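Local coordinates for protein nucleoside-diphosphate sugar epimerase (SulA family) (Corynebacterium glutamicum, PDB 3OH8) that probably acts as an NAD(P)-dependent nucleoside-diphosphate sugar epimerase or a related short-chain oxidoreductase, although its substrate and exact reaction are not established, at residues L3-H7 with S494-I499; W90-H94 with M121-R125. All coordinates share one frame. Numbering follows the deposited sequence.

Interaction 1 (L3-H7 with S494-I499); sequences LTTSH and SILSSI
Strand 3-7 is in regular beta conformation and helix 494-499 regular, with Ser498 N to Ser494 O at 2.9 Å. Their axes approach to 8.0 Å and cross at -35°, running in similar directions, and the CA atoms pair Thr4 with Ser494 (6.6 Å) and Thr5 with Ser498 (6.3 Å). Alternation along the strand turns Thr4 and Ser6, both m rotamers, toward the helix. Ser494 CB makes a van der Waals contact with Thr4 OG1 at 3.5 Å. Ile495 points sideways, its backbone N 4.3 Å from Thr4 CG2. One turn after Ser494, Ser498 supplies the polar link: its t rotamer puts OG 2.6 Å from Ser6 OG in a hydrogen bond, while a water lies 2.7 Å from Ser498 OG and donates to Thr4 O at 3.0 Å. Ser498 CB also meets Thr4 CG2 at 3.8 Å. Short Ser and Thr side chains allow this close helix-on-sheet packing while their hydroxyls hydrogen-bond. Strand 3-7 pairs antiparallel with strand 102-110, where Thr106 also hydrogen-bonds Ser6 OG, and Ser108 Thr4 OG1, while Ile495 and Ile499 reach Asn95 on strand 91-99.

Interaction 2 (W90-H94 with M121-R125); sequences WRHVH and MFAYR
Here long side chains bridge a wide gap, as a helix packs on one face of an antiparallel sheet: the axes of extended strand 91-94 and helix 121-125 come no nearer than 13.9 Å, crossing at -30°, and the closest CA pairs are His92 with Phe122 (11.4 Å) and His94 with Arg125 (11.5 Å). Trp90 and His92, both chi1 t, point toward the helix; His94, chi1 m, leaves sideways but brings its ring nearer. Met121 (present as selenomethionine) is extended, t at all three chi angles, so that CE lies 4.0 Å from Trp90 CZ2 and SE 5.2 Å from the six-membered ring centroid, an oblique Met-aromatic contact. Phe122, chi1 m, receives His92 NE2 near its ring plane, 3.3 Å from CZ; the rings are inclined at 70° with centroids 5.1 Å apart. Arg125 extends through chi2 t and then bends at chi3 p, laying a guanidinium face on His92 NE2 (4.0 Å to NE) and bringing NH2 to the ring edge of His94, 3.3 Å from CE1. No hydrogen bond passes between the segments; Asp77, on strand 74-78, satisfies His94 NE2. The contact is thus a van der Waals fit of rings, a flexible thioether-type chain (here carrying selenium) and a flat guanidinium.

In the fold
Both interactions use the antiparallel sheet, on opposite faces. Its strand order and the long helix 119-139 are consistent with the helix-grip fold of START-like (SRPBCC) domains, and interaction 2 joins this helix to the sheet face it covers. Interaction 1 places helix 488-511, from the far end of the chain, on the other face, so the sheet is sandwiched. The contact centres are about 12 Å apart, and they touch once on each face: Ile495 CD1 packs on Val93 CG1 at 3.9 Å under helix 488-511, and Leu3 CD2 on Phe122 CD2 at 4.2 Å under helix 119-139. Neither involves the mixed, largely parallel sheet of the Rossmann-like part, where a dinucleotide would be expected to bind.

Interaction 1 (L3-H7 with S494-I499)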
ATOM      1  N   LEU A   3       8.233 -20.613 -14.474  1.00 33.73           N
ATOM      2  CA  LEU A   3       8.275 -20.781 -13.023  1.00 28.17           C
ATOM      3  C   LEU A   3       6.980 -21.347 -12.471  1.00 26.80           C
ATOM      4  O   LEU A   3       5.899 -20.836 -12.754  1.00 22.63           O
ATOM      5  CB  LEU A   3       8.594 -19.463 -12.307  1.00 24.68           C
ATOM      6  CG  LEU A   3       8.731 -19.543 -10.772  1.00 24.93           C
ATOM      7  CD1 LEU A   3       9.825 -20.536 -10.371  1.00 27.13           C
ATOM      8  CD2 LEU A   3       9.012 -18.175 -10.144  1.00 27.58           C
ATOM      9  N   THR A   4       7.100 -22.411 -11.686  1.00 19.53           N
ATOM     10  CA  THR A   4       5.972 -22.906 -10.898  1.00 20.97           C
ATOM     11  C   THR A   4       6.383 -22.928  -9.430  1.00 23.23           C
ATOM     12  O   THR A   4       7.427 -23.475  -9.075  1.00 22.85           O
ATOM     13  CB  THR A   4       5.526 -24.318 -11.327  1.00 17.26           C
ATOM     14  OG1 THR A   4       5.256 -24.333 -12.735  1.00 17.90           O
ATOM     15  CG2 THR A   4       4.272 -24.721 -10.581  1.00 14.97           C
ATOM     16  N   THR A   5       5.562 -22.325  -8.579  1.00 19.67           N
ATOM     17  CA  THR A   5       5.887 -22.241  -7.161  1.00 18.70           C
ATOM     18  C   THR A   5       4.607 -22.079  -6.347  1.00 17.69           C
ATOM     19  O   THR A   5       3.619 -21.512  -6.828  1.00 15.47           O
ATOM     20  CB  THR A   5       6.912 -21.098  -6.869  1.00 26.77           C
ATOM     21  OG1 THR A   5       7.434 -21.242  -5.545  1.00 28.07           O
ATOM     22  CG2 THR A   5       6.275 -19.689  -7.034  1.00 19.47           C
ATOM     23  N   SER A   6       4.625 -22.593  -5.119  1.00 16.94           N
ATOM     24  CA  SER A   6       3.431 -22.610  -4.277  1.00 19.13           C
ATOM     25  C   SER A   6       3.640 -21.881  -2.947  1.00 16.13           C
ATOM     26  O   SER A   6       4.757 -21.818  -2.430  1.00 17.69           O
ATOM     27  CB  SER A   6       2.989 -24.065  -4.000  1.00 18.28           C
ATOM     28  OG  SER A   6       2.574 -24.732  -5.184  1.00 15.79           O
ATOM     29  N   HIS A   7       2.556 -21.356  -2.383  1.00 14.80           N
ATOM     30  CA  HIS A   7       2.617 -20.750  -1.051  1.00 15.95           C
ATOM     31  C   HIS A   7       1.305 -20.931  -0.303  1.00 17.58           C
ATOM     32  O   HIS A   7       0.225 -20.919  -0.898  1.00 16.27           O
ATOM     33  CB  HIS A   7       2.997 -19.260  -1.132  1.00 17.95           C
ATOM     34  CG  HIS A   7       2.027 -18.417  -1.906  1.00 17.17           C
ATOM     35  ND1 HIS A   7       1.289 -17.407  -1.330  1.00 23.06           N
ATOM     36  CD2 HIS A   7       1.695 -18.419  -3.222  1.00 11.82           C
ATOM     37  CE1 HIS A   7       0.541 -16.821  -2.253  1.00 18.10           C
ATOM     38  NE2 HIS A   7       0.771 -17.419  -3.407  1.00 20.12           N
ATOM     39  N   SER A 494       3.259 -29.710 -13.774  1.00 23.55           N
ATOM     40  CA  SER A 494       4.061 -28.842 -12.916  1.00 22.01           C
ATOM     41  C   SER A 494       3.278 -28.437 -11.679  1.00 21.04           C
ATOM     42  O   SER A 494       3.807 -28.421 -10.567  1.00 22.17           O
ATOM     43  CB  SER A 494       4.525 -27.584 -13.661  1.00 26.26           C
ATOM     44  OG  SER A 494       5.573 -27.888 -14.562  1.00 32.98           O
ATOM     45  N   ILE A 495       2.016 -28.089 -11.881  1.00 21.82           N
ATOM     46  CA  ILE A 495       1.169 -27.649 -10.777  1.00 21.09           C
ATOM     47  C   ILE A 495       0.933 -28.792  -9.787  1.00 23.23           C
ATOM     48  O   ILE A 495       1.150 -28.640  -8.576  1.00 18.20           O
ATOM     49  CB  ILE A 495      -0.165 -27.108 -11.308  1.00 18.63           C
ATOM     50  CG1 ILE A 495       0.070 -25.780 -12.038  1.00 14.98           C
ATOM     51  CG2 ILE A 495      -1.187 -26.959 -10.172  1.00 17.77           C
ATOM     52  CD1 ILE A 495      -1.139 -25.252 -12.772  1.00 17.52           C
ATOM     53  N   LEU A 496       0.508 -29.944 -10.304  1.00 20.98           N
ATOM     54  CA  LEU A 496       0.290 -31.109  -9.449  1.00 21.89           C
ATOM     55  C   LEU A 496       1.547 -31.441  -8.657  1.00 21.36           C
ATOM     56  O   LEU A 496       1.492 -31.701  -7.454  1.00 18.49           O
ATOM     57  CB  LEU A 496      -0.145 -32.319 -10.283  1.00 36.67           C
ATOM     58  CG  LEU A 496      -1.638 -32.409 -10.626  1.00 47.71           C
ATOM     59  CD1 LEU A 496      -2.233 -31.050 -10.996  1.00 52.92           C
ATOM     60  CD2 LEU A 496      -1.874 -33.428 -11.739  1.00 49.67           C
ATOM     61  N   SER A 497       2.686 -31.425  -9.340  1.00 23.56           N
ATOM     62  CA  SER A 497       3.955 -31.711  -8.694  1.00 23.63           C
ATOM     63  C   SER A 497       4.287 -30.693  -7.599  1.00 21.48           C
ATOM     64  O   SER A 497       4.796 -31.055  -6.538  1.00 20.73           O
ATOM     65  CB  SER A 497       5.082 -31.762  -9.725  1.00 28.65           C
ATOM     66  OG  SER A 497       6.309 -32.049  -9.084  1.00 27.40           O
ATOM     67  N   SER A 498       3.992 -29.422  -7.856  1.00 21.03           N
ATOM     68  CA  SER A 498       4.280 -28.377  -6.882  1.00 20.65           C
ATOM     69  C   SER A 498       3.428 -28.565  -5.620  1.00 20.04           C
ATOM     70  O   SER A 498       3.899 -28.356  -4.498  1.00 20.29           O
ATOM     71  CB  SER A 498       4.072 -26.985  -7.504  1.00 16.86           C
ATOM     72  OG  SER A 498       4.420 -25.970  -6.573  1.00 21.56           O
ATOM     73  N   ILE A 499       2.178 -28.975  -5.815  1.00 18.10           N
ATOM     74  CA  ILE A 499       1.265 -29.235  -4.709  1.00 16.88           C
ATOM     75  C   ILE A 499       1.789 -30.412  -3.889  1.00 20.89           C
ATOM     76  O   ILE A 499       1.985 -30.306  -2.681  1.00 20.19           O
ATOM     77  CB  ILE A 499      -0.175 -29.492  -5.229  1.00 20.85           C
ATOM     78  CG1 ILE A 499      -0.798 -28.186  -5.745  1.00 19.46           C
ATOM     79  CG2 ILE A 499      -1.061 -30.092  -4.140  1.00 19.47           C
ATOM     80  CD1 ILE A 499      -2.111 -28.392  -6.514  1.00 20.03           C
TER
HETATM   81  O   HOH W   1       7.042 -25.728  -7.167  1.00 27.41           O

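Interaction 2 (W90-H94 with M121-R125)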
ATOM      1  N   TRP A  90       3.168 -14.432 -22.452  1.00 35.61           N
ATOM      2  CA  TRP A  90       3.052 -14.602 -21.014  1.00 28.03           C
ATOM      3  C   TRP A  90       1.779 -15.374 -20.686  1.00 23.05           C
ATOM      4  O   TRP A  90       0.693 -15.026 -21.149  1.00 21.71           O
ATOM      5  CB  TRP A  90       3.041 -13.216 -20.357  1.00 28.48           C
ATOM      6  CG  TRP A  90       2.791 -13.185 -18.872  1.00 28.65           C
ATOM      7  CD1 TRP A  90       1.576 -13.142 -18.244  1.00 27.98           C
ATOM      8  CD2 TRP A  90       3.778 -13.164 -17.836  1.00 26.27           C
ATOM      9  NE1 TRP A  90       1.749 -13.099 -16.880  1.00 26.59           N
ATOM     10  CE2 TRP A  90       3.091 -13.115 -16.605  1.00 27.33           C
ATOM     11  CE3 TRP A  90       5.176 -13.184 -17.828  1.00 30.03           C
ATOM     12  CZ2 TRP A  90       3.754 -13.081 -15.380  1.00 31.25           C
ATOM     13  CZ3 TRP A  90       5.832 -13.159 -16.614  1.00 29.58           C
ATOM     14  CH2 TRP A  90       5.120 -13.105 -15.404  1.00 33.84           C
ATOM     15  N   ARG A  91       1.908 -16.432 -19.893  1.00 24.32           N
ATOM     16  CA  ARG A  91       0.729 -17.176 -19.461  1.00 25.37           C
ATOM     17  C   ARG A  91       0.837 -17.521 -17.972  1.00 24.59           C
ATOM     18  O   ARG A  91       1.701 -18.293 -17.569  1.00 23.98           O
ATOM     19  CB  ARG A  91       0.558 -18.437 -20.313  1.00 33.42           C
ATOM     20  CG  ARG A  91      -0.859 -18.975 -20.366  1.00 42.68           C
ATOM     21  CD  ARG A  91      -1.044 -19.945 -21.546  1.00 47.48           C
ATOM     22  NE  ARG A  91      -2.412 -20.449 -21.627  1.00 50.54           N
ATOM     23  CZ  ARG A  91      -2.839 -21.536 -20.994  1.00 61.94           C
ATOM     24  NH1 ARG A  91      -1.998 -22.240 -20.240  1.00 65.24           N
ATOM     25  NH2 ARG A  91      -4.102 -21.922 -21.113  1.00 66.40           N
ATOM     26  N   HIS A  92      -0.056 -16.954 -17.166  1.00 21.11           N
ATOM     27  CA  HIS A  92       0.043 -17.053 -15.715  1.00 16.30           C
ATOM     28  C   HIS A  92      -1.178 -17.784 -15.168  1.00 17.63           C
ATOM     29  O   HIS A  92      -2.286 -17.251 -15.177  1.00 21.58           O
ATOM     30  CB  HIS A  92       0.151 -15.635 -15.121  1.00 17.61           C
ATOM     31  CG  HIS A  92       0.362 -15.605 -13.632  1.00 22.07           C
ATOM     32  ND1 HIS A  92       0.251 -16.717 -12.837  1.00 22.90           N
ATOM     33  CD2 HIS A  92       0.681 -14.571 -12.812  1.00 18.12           C
ATOM     34  CE1 HIS A  92       0.484 -16.377 -11.573  1.00 22.39           C
ATOM     35  NE2 HIS A  92       0.749 -15.090 -11.535  1.00 26.10           N
ATOM     36  N   VAL A  93      -0.978 -19.018 -14.712  1.00 18.30           N
ATOM     37  CA  VAL A  93      -2.059 -19.778 -14.103  1.00 19.23           C
ATOM     38  C   VAL A  93      -2.032 -19.605 -12.575  1.00 17.23           C
ATOM     39  O   VAL A  93      -0.989 -19.781 -11.940  1.00 19.01           O
ATOM     40  CB  VAL A  93      -1.961 -21.287 -14.440  1.00 19.41           C
ATOM     41  CG1 VAL A  93      -3.082 -22.056 -13.748  1.00 16.26           C
ATOM     42  CG2 VAL A  93      -2.008 -21.507 -15.954  1.00 19.44           C
ATOM     43  N   HIS A  94      -3.183 -19.255 -12.002  1.00 15.55           N
ATOM     44  CA  HIS A  94      -3.333 -19.077 -10.556  1.00 15.68           C
ATOM     45  C   HIS A  94      -4.235 -20.196 -10.057  1.00 14.98           C
ATOM     46  O   HIS A  94      -5.426 -20.206 -10.361  1.00 17.18           O
ATOM     47  CB  HIS A  94      -4.024 -17.746 -10.213  1.00 13.01           C
ATOM     48  CG  HIS A  94      -3.434 -16.543 -10.877  1.00 16.12           C
ATOM     49  ND1 HIS A  94      -2.768 -15.551 -10.184  1.00 19.40           N
ATOM     50  CD2 HIS A  94      -3.454 -16.137 -12.177  1.00 20.04           C
ATOM     51  CE1 HIS A  94      -2.390 -14.601 -11.024  1.00 20.14           C
ATOM     52  NE2 HIS A  94      -2.792 -14.936 -12.235  1.00 21.44           N
HETATM   53  N   MSE A 121       9.196 -10.762  -8.161  1.00 17.40           N
HETATM   54  CA  MSE A 121       7.783 -10.541  -8.432  1.00 18.17           C
HETATM   55  C   MSE A 121       6.918 -11.454  -7.580  1.00 21.49           C
HETATM   56  O   MSE A 121       5.966 -11.007  -6.942  1.00 19.86           O
HETATM   57  CB  MSE A 121       7.473 -10.819  -9.905  1.00 17.76           C
HETATM   58  CG  MSE A 121       5.969 -10.873 -10.235  1.00 23.83           C
HETATM   59 SE   MSE A 121       5.553 -11.116 -11.999  1.00 47.38          SE
HETATM   60  CE  MSE A 121       3.772 -11.191 -11.899  1.00 43.85           C
ATOM     61  N   PHE A 122       7.240 -12.743  -7.573  1.00 21.43           N
ATOM     62  CA  PHE A 122       6.389 -13.673  -6.847  1.00 21.37           C
ATOM     63  C   PHE A 122       6.529 -13.617  -5.344  1.00 17.05           C
ATOM     64  O   PHE A 122       5.551 -13.806  -4.627  1.00 17.29           O
ATOM     65  CB  PHE A 122       6.475 -15.083  -7.424  1.00 21.31           C
ATOM     66  CG  PHE A 122       5.606 -15.240  -8.618  1.00 20.23           C
ATOM     67  CD1 PHE A 122       4.240 -15.415  -8.461  1.00 22.36           C
ATOM     68  CD2 PHE A 122       6.118 -15.075  -9.890  1.00 20.66           C
ATOM     69  CE1 PHE A 122       3.400 -15.494  -9.570  1.00 19.84           C
ATOM     70  CE2 PHE A 122       5.290 -15.156 -11.003  1.00 26.90           C
ATOM     71  CZ  PHE A 122       3.931 -15.362 -10.840  1.00 18.55           C
ATOM     72  N   ALA A 123       7.726 -13.308  -4.863  1.00 16.58           N
ATOM     73  CA  ALA A 123       7.909 -13.126  -3.434  1.00 17.93           C
ATOM     74  C   ALA A 123       7.014 -11.971  -2.961  1.00 18.14           C
ATOM     75  O   ALA A 123       6.422 -12.037  -1.876  1.00 17.72           O
ATOM     76  CB  ALA A 123       9.381 -12.843  -3.110  1.00 20.19           C
ATOM     77  N   TYR A 124       6.908 -10.926  -3.785  1.00 12.12           N
ATOM     78  CA  TYR A 124       6.044  -9.781  -3.462  1.00 15.11           C
ATOM     79  C   TYR A 124       4.562 -10.168  -3.454  1.00 15.96           C
ATOM     80  O   TYR A 124       3.833  -9.860  -2.505  1.00 17.02           O
ATOM     81  CB  TYR A 124       6.250  -8.616  -4.450  1.00 15.47           C
ATOM     82  CG  TYR A 124       5.357  -7.440  -4.120  1.00 15.34           C
ATOM     83  CD1 TYR A 124       5.734  -6.508  -3.143  1.00 14.90           C
ATOM     84  CD2 TYR A 124       4.126  -7.282  -4.739  1.00 17.72           C
ATOM     85  CE1 TYR A 124       4.914  -5.438  -2.809  1.00 14.32           C
ATOM     86  CE2 TYR A 124       3.290  -6.204  -4.417  1.00 13.46           C
ATOM     87  CZ  TYR A 124       3.696  -5.287  -3.454  1.00 17.24           C
ATOM     88  OH  TYR A 124       2.878  -4.228  -3.127  1.00 14.25           O
ATOM     89  N   ARG A 125       4.120 -10.832  -4.519  1.00 18.24           N
ATOM     90  CA  ARG A 125       2.741 -11.296  -4.611  1.00 18.92           C
ATOM     91  C   ARG A 125       2.356 -12.134  -3.390  1.00 19.74           C
ATOM     92  O   ARG A 125       1.275 -11.945  -2.827  1.00 17.97           O
ATOM     93  CB  ARG A 125       2.501 -12.104  -5.897  1.00 18.03           C
ATOM     94  CG  ARG A 125       2.638 -11.335  -7.204  1.00 21.38           C
ATOM     95  CD  ARG A 125       2.293 -12.241  -8.410  1.00 23.27           C
ATOM     96  NE  ARG A 125       1.011 -12.922  -8.206  1.00 19.42           N
ATOM     97  CZ  ARG A 125      -0.162 -12.454  -8.623  1.00 20.25           C
ATOM     98  NH1 ARG A 125      -0.222 -11.310  -9.301  1.00 22.03           N
ATOM     99  NH2 ARG A 125      -1.272 -13.120  -8.355  1.00 23.36           N
TER